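Local coordinates for diaminopimelate decarboxylase (Methanocaldococcus jannaschii, PDB 1TWI) that catalyses the pyridoxal-phosphate-dependent decarboxylation of meso-diaminopimelate to L-lysine, the last step of lysine biosynthesis, as a homodimer, at the interface of chains A and B. Coordinates in Å, arbitrary orientation; residue numbers count along the deposited sequence, not the author numbering. Chains: chain A/B, Diaminopimelate decarboxylase.

Contact 1: the interface of chains A and B. Residues chain A 37, 74-75, 78-79, 405, 412-415; chain B 427-430, 432-433.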
# COMPACT_ATOMS: atom_id res chain seq x y z
N GLU A 37 -16.76 -16.02 10.74
CA GLU A 37 -16.59 -17.35 10.19
C GLU A 37 -17.87 -17.79 9.50
O GLU A 37 -17.82 -18.37 8.42
CB GLU A 37 -16.26 -18.34 11.31
CG GLU A 37 -16.19 -19.81 10.84
CD GLU A 37 -15.77 -20.69 12.00
OE1 GLU A 37 -14.57 -20.97 12.13
OE2 GLU A 37 -16.62 -21.07 12.81
N LEU A 74 -3.59 -17.35 7.90
CA LEU A 74 -3.60 -18.80 8.05
C LEU A 74 -4.87 -19.39 8.62
O LEU A 74 -5.28 -20.50 8.25
CB LEU A 74 -2.37 -19.28 8.90
CG LEU A 74 -2.03 -20.80 8.89
CD1 LEU A 74 -1.79 -21.26 7.43
CD2 LEU A 74 -0.72 -21.05 9.74
N ALA A 75 -5.54 -18.67 9.51
CA ALA A 75 -6.80 -19.24 10.03
C ALA A 75 -7.88 -19.22 8.92
O ALA A 75 -8.67 -20.17 8.79
CB ALA A 75 -7.32 -18.46 11.27
N ARG A 78 -7.15 -21.94 6.44
CA ARG A 78 -7.44 -23.27 6.98
C ARG A 78 -8.94 -23.48 7.04
O ARG A 78 -9.41 -24.60 6.80
CB ARG A 78 -6.78 -23.49 8.38
CG ARG A 78 -5.27 -23.71 8.22
CD ARG A 78 -4.51 -24.08 9.49
NE ARG A 78 -4.81 -25.44 9.91
CZ ARG A 78 -4.23 -26.56 9.46
NH1 ARG A 78 -3.26 -26.58 8.54
NH2 ARG A 78 -4.65 -27.71 9.97
N LEU A 79 -9.69 -22.42 7.35
CA LEU A 79 -11.16 -22.52 7.38
C LEU A 79 -11.62 -22.93 5.99
O LEU A 79 -12.36 -23.92 5.82
CB LEU A 79 -11.78 -21.15 7.73
CG LEU A 79 -13.33 -21.02 7.56
CD1 LEU A 79 -14.14 -22.08 8.44
CD2 LEU A 79 -13.72 -19.56 7.86
N LEU A 405 -11.51 -13.80 14.86
CA LEU A 405 -12.48 -14.60 14.11
C LEU A 405 -13.66 -14.83 15.07
O LEU A 405 -13.46 -15.30 16.21
CB LEU A 405 -11.90 -15.96 13.70
CG LEU A 405 -12.87 -16.84 12.88
CD1 LEU A 405 -12.98 -16.42 11.41
CD2 LEU A 405 -12.42 -18.27 12.98
N PHE A 412 -11.92 -15.75 18.46
CA PHE A 412 -10.51 -16.12 18.55
C PHE A 412 -9.55 -15.13 17.91
O PHE A 412 -9.80 -14.63 16.82
CB PHE A 412 -10.31 -17.51 17.90
CG PHE A 412 -11.19 -18.58 18.48
CD1 PHE A 412 -12.48 -18.81 17.95
CD2 PHE A 412 -10.74 -19.35 19.53
CE1 PHE A 412 -13.32 -19.82 18.47
CE2 PHE A 412 -11.57 -20.38 20.08
CZ PHE A 412 -12.87 -20.61 19.53
N LEU A 413 -8.43 -14.88 18.58
CA LEU A 413 -7.44 -13.98 18.00
C LEU A 413 -6.80 -14.76 16.84
O LEU A 413 -6.26 -15.85 17.02
CB LEU A 413 -6.37 -13.57 19.07
CG LEU A 413 -5.32 -12.52 18.63
CD1 LEU A 413 -6.03 -11.19 18.24
CD2 LEU A 413 -4.30 -12.25 19.76
N ILE A 414 -6.88 -14.23 15.62
CA ILE A 414 -6.23 -14.94 14.51
C ILE A 414 -5.05 -14.18 13.91
O ILE A 414 -4.37 -14.71 13.02
CB ILE A 414 -7.21 -15.34 13.37
CG1 ILE A 414 -7.94 -14.09 12.83
CG2 ILE A 414 -8.25 -16.36 13.96
CD1 ILE A 414 -8.66 -14.39 11.48
N ARG A 415 -4.83 -12.95 14.36
CA ARG A 415 -3.62 -12.24 13.92
C ARG A 415 -3.22 -11.38 15.09
O ARG A 415 -4.03 -10.63 15.62
CB ARG A 415 -3.87 -11.38 12.66
CG ARG A 415 -2.55 -10.74 12.15
CD ARG A 415 -2.73 -9.61 11.13
NE ARG A 415 -1.46 -8.91 11.02
CZ ARG A 415 -0.53 -9.19 10.12
NH1 ARG A 415 -0.74 -10.14 9.21
NH2 ARG A 415 0.63 -8.54 10.15
N ASP B 427 0.12 -14.92 12.46
CA ASP B 427 -1.19 -15.58 12.29
C ASP B 427 -1.38 -16.65 13.32
O ASP B 427 -0.43 -17.35 13.67
CB ASP B 427 -1.36 -16.21 10.88
CG ASP B 427 -1.27 -15.21 9.74
OD1 ASP B 427 -1.15 -13.98 9.99
OD2 ASP B 427 -1.36 -15.67 8.56
N ILE B 428 -2.61 -16.82 13.81
CA ILE B 428 -2.84 -17.82 14.85
C ILE B 428 -4.04 -18.66 14.45
O ILE B 428 -5.13 -18.11 14.24
CB ILE B 428 -3.24 -17.15 16.16
CG1 ILE B 428 -2.20 -16.10 16.60
CG2 ILE B 428 -3.38 -18.25 17.29
CD1 ILE B 428 -0.92 -16.73 17.04
N VAL B 429 -3.87 -19.98 14.42
CA VAL B 429 -4.96 -20.84 14.03
C VAL B 429 -5.73 -21.27 15.30
O VAL B 429 -5.15 -21.87 16.21
CB VAL B 429 -4.42 -22.14 13.33
CG1 VAL B 429 -5.62 -23.13 12.98
CG2 VAL B 429 -3.67 -21.75 12.01
N PRO B 430 -7.04 -21.00 15.34
CA PRO B 430 -7.93 -21.35 16.46
C PRO B 430 -8.05 -22.89 16.58
O PRO B 430 -7.96 -23.63 15.60
CB PRO B 430 -9.27 -20.72 16.09
CG PRO B 430 -8.93 -19.80 14.85
CD PRO B 430 -7.78 -20.43 14.19
N HIS B 432 -10.47 -25.17 16.69
CA HIS B 432 -11.28 -25.96 15.75
C HIS B 432 -10.84 -25.93 14.26
O HIS B 432 -11.39 -26.65 13.40
CB HIS B 432 -12.77 -25.52 15.85
CG HIS B 432 -13.02 -24.13 15.34
ND1 HIS B 432 -12.62 -23.00 16.00
CD2 HIS B 432 -13.66 -23.71 14.22
CE1 HIS B 432 -13.01 -21.93 15.33
NE2 HIS B 432 -13.64 -22.34 14.24
N LEU B 433 -9.82 -25.13 13.96
CA LEU B 433 -9.30 -25.03 12.60
C LEU B 433 -7.94 -25.72 12.49
O LEU B 433 -7.30 -25.69 11.43
CB LEU B 433 -9.20 -23.52 12.18
CG LEU B 433 -10.59 -22.82 12.17
CD1 LEU B 433 -10.50 -21.36 11.65
CD2 LEU B 433 -11.56 -23.63 11.29
O HOH W 1 -2.86 -12.26 8.78
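In this part of the homodimer interface, A:Glu37 and B:His432 meet tip to tip, with the carboxylate and imidazole planes 81° apart. B:His432 NE2 lies 2.7 Å from A:Glu37 OE1; the oxygen sits in the imidazole plane and accepts through its syn lone pair, nearly straight (167° at H). The glutamate reaches it with CG anti to the backbone N (chi1 175°).

A:Arg78 bends at its third torsion, which brings NE 2.9 Å from B:Leu433 O in the guanidinium plane; its side chain crosses that of B:Val429 at about a right angle, with CD against CG2. B:Pro430 wedges between two elements of chain A: CB lies 3.7 Å from A:Phe412 CG, CG meets A:Ile414 CG2, and CD touches A:Ala75 CB. B:Leu433 points CD1 tip to tip at A:Leu405 CD2.

B:Asp427 OD2 lies 2.9 Å from A:Leu74 N, met from above the carboxylate plane, and OD1 reaches A:Arg415 NH1 through water and a long salt bridge (3.9 Å). B:Ile428 N bonds A:Ile414 O at 2.9 Å from above the carbonyl plane, beside an antiparallel bridge pairing B:Asp427 with A:Arg415.

The C-terminal segment of chain B thus packs between helix 74-82, the start of helix 37-58 and strands 402-407 and 410-415 of chain A.

Contact 2: the interface of chains A and B. Residues chain A 308, 310, 319-320, 354-357, 362-363; chain B 113-114, 134, 179.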
# COMPACT_ATOMS: atom_id res chain seq x y z
N HIS A 308 -10.62 11.82 18.42
CA HIS A 308 -10.85 13.28 18.34
C HIS A 308 -11.97 13.65 17.39
O HIS A 308 -12.18 12.97 16.38
CB HIS A 308 -9.61 14.01 17.83
CG HIS A 308 -8.40 13.81 18.67
ND1 HIS A 308 -8.25 14.41 19.89
CD2 HIS A 308 -7.26 13.10 18.46
CE1 HIS A 308 -7.08 14.09 20.41
NE2 HIS A 308 -6.45 13.29 19.56
N LYS A 310 -13.34 17.07 15.30
CA LYS A 310 -12.83 18.38 14.90
C LYS A 310 -13.74 19.16 13.94
O LYS A 310 -13.85 18.81 12.78
CB LYS A 310 -11.47 18.16 14.21
CG LYS A 310 -10.84 19.34 13.53
CD LYS A 310 -9.42 18.92 13.00
CE LYS A 310 -8.62 20.05 12.40
NZ LYS A 310 -7.42 19.58 11.57
N MET A 319 -11.84 11.60 13.92
CA MET A 319 -10.54 10.94 13.73
C MET A 319 -10.50 9.63 14.48
O MET A 319 -10.69 9.60 15.69
CB MET A 319 -9.40 11.83 14.27
CG MET A 319 -9.52 13.35 13.91
SD MET A 319 -9.52 13.61 12.14
CE MET A 319 -9.06 15.43 12.07
N ILE A 320 -10.22 8.54 13.76
CA ILE A 320 -10.16 7.24 14.41
C ILE A 320 -8.78 6.59 14.40
O ILE A 320 -7.89 7.02 13.64
CB ILE A 320 -11.21 6.26 13.78
CG1 ILE A 320 -10.93 6.07 12.27
CG2 ILE A 320 -12.69 6.82 13.99
CD1 ILE A 320 -11.85 5.01 11.68
N ALA A 354 -11.59 10.09 9.23
CA ALA A 354 -10.17 9.94 8.82
C ALA A 354 -9.32 9.17 9.82
O ALA A 354 -9.61 9.16 11.02
CB ALA A 354 -9.55 11.35 8.65
N GLY A 355 -8.22 8.60 9.31
CA GLY A 355 -7.27 7.93 10.17
C GLY A 355 -6.24 9.00 10.56
O GLY A 355 -6.41 10.17 10.21
N GLY A 356 -5.19 8.62 11.28
CA GLY A 356 -4.21 9.62 11.69
C GLY A 356 -2.90 9.73 10.88
O GLY A 356 -1.93 10.35 11.35
N LEU A 357 -2.86 9.17 9.67
CA LEU A 357 -1.62 9.25 8.91
C LEU A 357 -1.52 10.59 8.19
O LEU A 357 -2.55 11.24 7.91
CB LEU A 357 -1.52 8.08 7.89
CG LEU A 357 -1.20 6.70 8.54
CD1 LEU A 357 -2.50 6.05 9.12
CD2 LEU A 357 -0.63 5.74 7.42
N ASP A 362 -5.67 9.67 3.45
CA ASP A 362 -6.01 8.77 4.56
C ASP A 362 -7.36 9.24 5.18
O ASP A 362 -7.42 9.79 6.29
CB ASP A 362 -4.88 8.72 5.63
CG ASP A 362 -5.32 7.96 6.90
OD1 ASP A 362 -5.93 6.88 6.78
OD2 ASP A 362 -5.06 8.45 8.01
N VAL A 363 -8.43 8.98 4.44
CA VAL A 363 -9.78 9.35 4.80
C VAL A 363 -10.63 8.12 4.43
O VAL A 363 -10.56 7.63 3.28
CB VAL A 363 -10.23 10.58 3.94
CG1 VAL A 363 -11.74 10.84 4.10
CG2 VAL A 363 -9.41 11.83 4.36
N ASN B 113 -2.87 14.29 12.92
CA ASN B 113 -4.24 14.74 13.22
C ASN B 113 -5.00 13.77 14.14
O ASN B 113 -6.17 14.00 14.46
CB ASN B 113 -5.03 14.86 11.92
CG ASN B 113 -5.16 13.52 11.21
OD1 ASN B 113 -4.19 13.04 10.64
ND2 ASN B 113 -6.34 12.90 11.29
N CYS B 114 -4.40 12.64 14.51
CA CYS B 114 -5.11 11.76 15.45
C CYS B 114 -4.14 11.29 16.53
O CYS B 114 -3.97 10.09 16.75
CB CYS B 114 -5.76 10.53 14.76
SG CYS B 114 -6.93 9.69 15.91
N ASP B 134 -2.85 19.84 15.97
CA ASP B 134 -3.67 19.81 14.77
C ASP B 134 -5.09 20.30 14.99
O ASP B 134 -5.74 20.72 14.03
CB ASP B 134 -3.75 18.36 14.20
CG ASP B 134 -4.58 18.28 12.90
OD1 ASP B 134 -5.80 18.02 12.95
OD2 ASP B 134 -4.00 18.50 11.82
N LYS B 179 -8.05 17.27 6.09
CA LYS B 179 -8.29 17.04 7.50
C LYS B 179 -7.33 17.72 8.51
O LYS B 179 -7.58 17.71 9.72
CB LYS B 179 -8.28 15.52 7.72
CG LYS B 179 -6.89 14.83 7.39
CD LYS B 179 -6.89 13.34 7.76
CE LYS B 179 -5.50 12.69 7.43
NZ LYS B 179 -5.36 11.29 7.99
O HOH W 2 -2.06 11.28 13.92
O HOH W 3 -1.48 12.95 10.43
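Two lysines, one from each subunit, carry this part of the dimer interface. B:Lys179 inserts its ammonium into a cup of chain A oxygens: NZ is 2.7 Å from A:Gly355 O, bonds A:Leu357 O as well, and forms a salt bridge with the carboxylate atom A:Asp362 OD2. It also bonds A:Asp362 O, in the carbonyl plane and on a lone pair, whereas A:Gly355 O is approached from above its plane. The surrounding oxygens would be expected to favour the charged amine. B:Asn113 ND2 gives A:Gly355 O a second donor at 2.9 Å, straight (170° at H) and in the amide plane, and makes a weak hydrogen bond to A:Met319 SD. B:Lys179 CD packs tightly on A:Ala354 CB. In the opposite direction, A:Lys310 crosses B:Asp134 at about a right angle, its NZ forming a salt bridge with B:Asp134 OD1, 2.6 Å away and met from above the carboxylate plane; NZ also bonds B:Lys179 O.

One shell out, B:Lys179 sets CG in the crowded position (chi1 63°) and then runs fully extended. A:Asp362 is steadied by the backbone N-H of A:Leu357, which reaches OD2 from above the carboxylate plane. A:Gly355 to A:Leu357, which hold the lysine, directly precede A:Cys358, the predicted proton donor, so this network may help shape the active site. Water 3 joins A:Gly356 O to the amide oxygen B:Asn113 OD1, 2.7 Å from the latter.

Contact 3: the interface of chains A and B. Residues chain A 72-74, 93, 96-97, 100; chain B 420, 423-424, 427.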
# COMPACT_ATOMS: atom_id res chain seq x y z
N ALA A 72 -4.85 -14.09 2.87
CA ALA A 72 -4.18 -15.38 3.09
C ALA A 72 -3.83 -15.61 4.56
O ALA A 72 -2.87 -16.33 4.87
CB ALA A 72 -2.90 -15.50 2.21
N ASN A 73 -4.59 -14.99 5.48
CA ASN A 73 -4.35 -15.21 6.90
C ASN A 73 -4.52 -16.74 7.15
O ASN A 73 -5.51 -17.37 6.67
CB ASN A 73 -5.34 -14.38 7.75
CG ASN A 73 -5.35 -14.84 9.20
OD1 ASN A 73 -5.99 -15.84 9.53
ND2 ASN A 73 -4.61 -14.16 10.06
N LEU A 74 -3.59 -17.35 7.90
CA LEU A 74 -3.60 -18.80 8.05
C LEU A 74 -4.87 -19.39 8.62
O LEU A 74 -5.28 -20.50 8.25
CB LEU A 74 -2.37 -19.28 8.90
CG LEU A 74 -2.03 -20.80 8.89
CD1 LEU A 74 -1.79 -21.26 7.43
CD2 LEU A 74 -0.72 -21.05 9.74
N GLY A 93 4.89 -17.84 -1.78
CA GLY A 93 4.40 -17.61 -0.43
C GLY A 93 2.95 -18.10 -0.29
O GLY A 93 2.62 -18.76 0.71
N TYR A 96 2.94 -21.90 -0.42
CA TYR A 96 3.42 -22.40 0.88
C TYR A 96 2.24 -22.37 1.87
O TYR A 96 1.95 -23.34 2.58
CB TYR A 96 4.55 -21.45 1.35
CG TYR A 96 5.29 -21.86 2.58
CD1 TYR A 96 6.36 -22.74 2.47
CD2 TYR A 96 4.96 -21.34 3.83
CE1 TYR A 96 7.11 -23.10 3.59
CE2 TYR A 96 5.72 -21.69 4.99
CZ TYR A 96 6.79 -22.58 4.82
OH TYR A 96 7.58 -22.97 5.88
N ILE A 97 1.56 -21.23 1.96
CA ILE A 97 0.41 -21.15 2.87
C ILE A 97 -0.71 -22.17 2.47
O ILE A 97 -1.32 -22.79 3.37
CB ILE A 97 -0.16 -19.68 2.89
CG1 ILE A 97 0.83 -18.75 3.60
CG2 ILE A 97 -1.47 -19.62 3.60
CD1 ILE A 97 0.52 -17.26 3.25
N LEU A 100 0.45 -25.51 3.72
CA LEU A 100 0.37 -25.59 5.17
C LEU A 100 -1.11 -25.53 5.63
O LEU A 100 -1.44 -25.87 6.76
CB LEU A 100 1.15 -24.45 5.86
CG LEU A 100 2.69 -24.66 5.75
CD1 LEU A 100 3.40 -23.61 6.67
CD2 LEU A 100 3.06 -26.12 6.18
N TYR B 420 9.28 -17.17 4.09
CA TYR B 420 7.89 -17.61 4.09
C TYR B 420 7.37 -17.74 5.50
O TYR B 420 6.19 -17.52 5.74
CB TYR B 420 7.75 -18.96 3.41
CG TYR B 420 8.01 -18.93 1.92
CD1 TYR B 420 7.70 -17.81 1.16
CD2 TYR B 420 8.59 -20.01 1.29
CE1 TYR B 420 7.99 -17.77 -0.22
CE2 TYR B 420 8.88 -19.98 -0.09
CZ TYR B 420 8.58 -18.86 -0.81
OH TYR B 420 8.91 -18.84 -2.13
N LEU B 423 6.01 -14.54 6.76
CA LEU B 423 4.67 -14.15 6.23
C LEU B 423 3.54 -14.50 7.17
O LEU B 423 2.56 -13.71 7.30
CB LEU B 423 4.37 -14.83 4.87
CG LEU B 423 5.29 -14.45 3.66
CD1 LEU B 423 4.94 -15.36 2.47
CD2 LEU B 423 5.10 -12.96 3.29
N ILE B 424 3.67 -15.65 7.84
CA ILE B 424 2.62 -16.12 8.75
C ILE B 424 2.97 -16.04 10.23
O ILE B 424 2.24 -16.58 11.09
CB ILE B 424 2.25 -17.62 8.42
CG1 ILE B 424 3.52 -18.49 8.40
CG2 ILE B 424 1.52 -17.70 7.09
CD1 ILE B 424 3.20 -20.05 8.30
N ASP B 427 0.12 -14.92 12.46
CA ASP B 427 -1.19 -15.58 12.29
C ASP B 427 -1.38 -16.65 13.32
O ASP B 427 -0.43 -17.35 13.67
CB ASP B 427 -1.36 -16.21 10.88
CG ASP B 427 -1.27 -15.21 9.74
OD1 ASP B 427 -1.15 -13.98 9.99
OD2 ASP B 427 -1.36 -15.67 8.56
O HOH W 4 -2.86 -12.26 8.78
O HOH W 5 -0.88 -14.65 5.99
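B:Ile424 has the most surface buried here, 86 Å², followed by B:Tyr420 with 45 Å². The isoleucine carries CG1 in the crowded position between backbone N and carbonyl carbon (chi1 52°), which sends its two branches to different partners. CG2 lies 3.7 Å from A:Ile97 CG1, the two side chains sliding past each other in opposite directions, while CD1 reaches A:Leu100 CD1 at 3.9 Å, crossing at about a right angle.

B:Tyr420 makes its contact with the root of the side chain as well as the ring. Its CB sits over the centre of the A:Tyr96 ring, 3.7 Å from the centroid, a CH-pi contact; A:Leu100 CG lies towards the rim of the opposite face. A:Tyr96 turns its ring face to B:Tyr420 with CG anti to the backbone N (chi1 -173°). Further along, B:Tyr420 CE1 packs 3.6 Å from A:Gly93 CA, where B:Leu423 CD1 also touches.

At the polar end, B:Asp427 adds two water bridges: water 4 links OD1 to A:Asn73 ND2, and water 5 lies 2.8 Å from both OD2 and A:Ala72 O.

Helix 420-423 of chain B and the loop after it thus run along helix 92-100 of chain A and finish at the start of helix 74-82.

Contact 4: the interface of chains A and B. Residues chain A 176-181; chain B 310, 314, 317, 319.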
# COMPACT_ATOMS: atom_id res chain seq x y z
N LYS A 176 -6.14 -6.54 -23.69
CA LYS A 176 -5.14 -6.24 -24.70
C LYS A 176 -3.97 -5.43 -24.21
O LYS A 176 -2.85 -5.60 -24.67
CB LYS A 176 -5.79 -5.51 -25.88
CG LYS A 176 -6.65 -6.41 -26.73
CD LYS A 176 -7.44 -5.58 -27.74
CE LYS A 176 -8.12 -6.45 -28.81
NZ LYS A 176 -7.17 -7.28 -29.61
N LYS A 177 -4.22 -4.54 -23.26
CA LYS A 177 -3.17 -3.65 -22.80
C LYS A 177 -2.46 -4.08 -21.53
O LYS A 177 -1.42 -3.53 -21.22
CB LYS A 177 -3.73 -2.24 -22.56
CG LYS A 177 -4.07 -1.47 -23.86
CD LYS A 177 -4.48 -0.02 -23.55
CE LYS A 177 -4.99 0.73 -24.81
NZ LYS A 177 -5.35 2.16 -24.40
N ASN A 178 -3.00 -5.04 -20.79
CA ASN A 178 -2.36 -5.37 -19.51
C ASN A 178 -1.28 -6.38 -19.74
O ASN A 178 -1.13 -6.93 -20.87
CB ASN A 178 -3.43 -5.85 -18.52
CG ASN A 178 -4.38 -4.73 -18.09
OD1 ASN A 178 -5.55 -4.96 -17.77
ND2 ASN A 178 -3.86 -3.50 -18.06
N LYS A 179 -0.53 -6.66 -18.68
CA LYS A 179 0.63 -7.53 -18.82
C LYS A 179 0.29 -9.00 -18.87
O LYS A 179 1.14 -9.80 -19.24
CB LYS A 179 1.59 -7.27 -17.65
CG LYS A 179 0.97 -7.64 -16.27
CD LYS A 179 1.96 -7.28 -15.10
CE LYS A 179 1.35 -7.66 -13.75
NZ LYS A 179 2.24 -7.33 -12.57
N PHE A 180 -0.94 -9.38 -18.56
CA PHE A 180 -1.23 -10.84 -18.45
C PHE A 180 -1.68 -11.58 -19.67
O PHE A 180 -2.22 -10.98 -20.61
CB PHE A 180 -2.35 -11.12 -17.42
CG PHE A 180 -2.23 -10.29 -16.16
CD1 PHE A 180 -1.39 -10.68 -15.14
CD2 PHE A 180 -2.98 -9.12 -16.03
CE1 PHE A 180 -1.30 -9.92 -13.97
CE2 PHE A 180 -2.90 -8.33 -14.85
CZ PHE A 180 -2.05 -8.74 -13.82
N GLY A 181 -1.51 -12.90 -19.60
CA GLY A 181 -2.07 -13.76 -20.62
C GLY A 181 -1.50 -13.84 -22.03
O GLY A 181 -0.66 -13.02 -22.45
N LYS B 310 8.45 -10.84 -22.63
CA LYS B 310 7.22 -11.25 -23.22
C LYS B 310 6.77 -10.34 -24.35
O LYS B 310 6.48 -9.18 -24.13
CB LYS B 310 6.12 -11.30 -22.12
CG LYS B 310 4.75 -11.80 -22.61
CD LYS B 310 3.69 -11.76 -21.46
CE LYS B 310 2.34 -12.21 -21.93
NZ LYS B 310 1.38 -12.23 -20.77
N VAL B 314 0.46 -5.53 -28.36
CA VAL B 314 0.53 -4.14 -27.94
C VAL B 314 1.89 -3.63 -27.41
O VAL B 314 2.25 -2.44 -27.57
CB VAL B 314 -0.51 -3.86 -26.82
CG1 VAL B 314 -0.39 -2.41 -26.32
CG2 VAL B 314 -1.94 -4.18 -27.36
N TRP B 317 6.93 -6.72 -22.99
CA TRP B 317 7.03 -6.70 -21.54
C TRP B 317 8.28 -7.36 -21.00
O TRP B 317 8.70 -8.43 -21.46
CB TRP B 317 5.82 -7.44 -20.90
CG TRP B 317 4.48 -6.76 -21.07
CD1 TRP B 317 3.53 -7.02 -22.04
CD2 TRP B 317 3.97 -5.70 -20.27
NE1 TRP B 317 2.46 -6.17 -21.88
CE2 TRP B 317 2.70 -5.34 -20.81
CE3 TRP B 317 4.47 -5.00 -19.15
CZ2 TRP B 317 1.91 -4.32 -20.25
CZ3 TRP B 317 3.71 -3.97 -18.60
CH2 TRP B 317 2.43 -3.63 -19.15
N MET B 319 9.56 -8.72 -17.40
CA MET B 319 9.04 -9.07 -16.06
C MET B 319 10.20 -9.19 -15.09
O MET B 319 11.07 -10.02 -15.31
CB MET B 319 8.32 -10.42 -16.12
CG MET B 319 7.37 -10.59 -17.32
SD MET B 319 6.07 -9.31 -17.31
CE MET B 319 5.02 -10.06 -18.55
O HOH W 6 0.12 -6.10 -23.60
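The indole of B:Trp317, in this part of the homodimer interface, receives the backbone end of A:Lys179 on one face: CB stands over the six-membered ring, 3.7 Å from its centroid, and CA over the five-membered ring at 3.9 Å, both CH-pi contacts. At the indole edge, in plane, lie A:Lys177 O and water 6. B:Trp317 NE1 lies 2.9 Å from the oxygen of water 6, and its N-H points straight at it (178° at H); the water in turn lies 3.2 Å from A:Lys176 O and 3.1 Å from A:Asn178 O. The ring of A:Phe180 is covered on one face by A:Lys179 CG, so the lysine is held between two aromatic groups; its first torsion is the crowded one (63°).

B:Lys310, extended with CG anti to the backbone N (chi1 -177°), brings NZ to two carbonyls of the same loop. A:Lys179 O is met at 2.9 Å in the carbonyl plane on a lone pair, and A:Gly181 O at 2.8 Å from above its plane. B:Val314 adds its CG2 branch against A:Lys176 O.

The end of helix 169-177 and the loop leading to strand 182-183 of chain A therefore dock on strands 300-311 and 316-320 of chain B and the loop joining them.

Contacts 1 and 3 form one continuous stretch, their centres about 12 Å apart and sharing A:Leu74 and B:Asp427: the C-terminal region of chain B passes from helix 92-100 to helix 74-82 and the strands beyond. Contact 2 lies about 31 Å from contact 1, and contact 4 about 29 Å from contact 3, so the dimer is held at well-separated places. A:Lys310, A:Met319 and B:Lys179 in contact 2 return as B:Lys310, B:Met319 and A:Lys179 in contact 4, about 39 Å away, so contact 4 overlaps with the symmetry twin of contact 2. Contact 2 comes nearest to A:Cys358, which suggests that dimerisation may help order the active site.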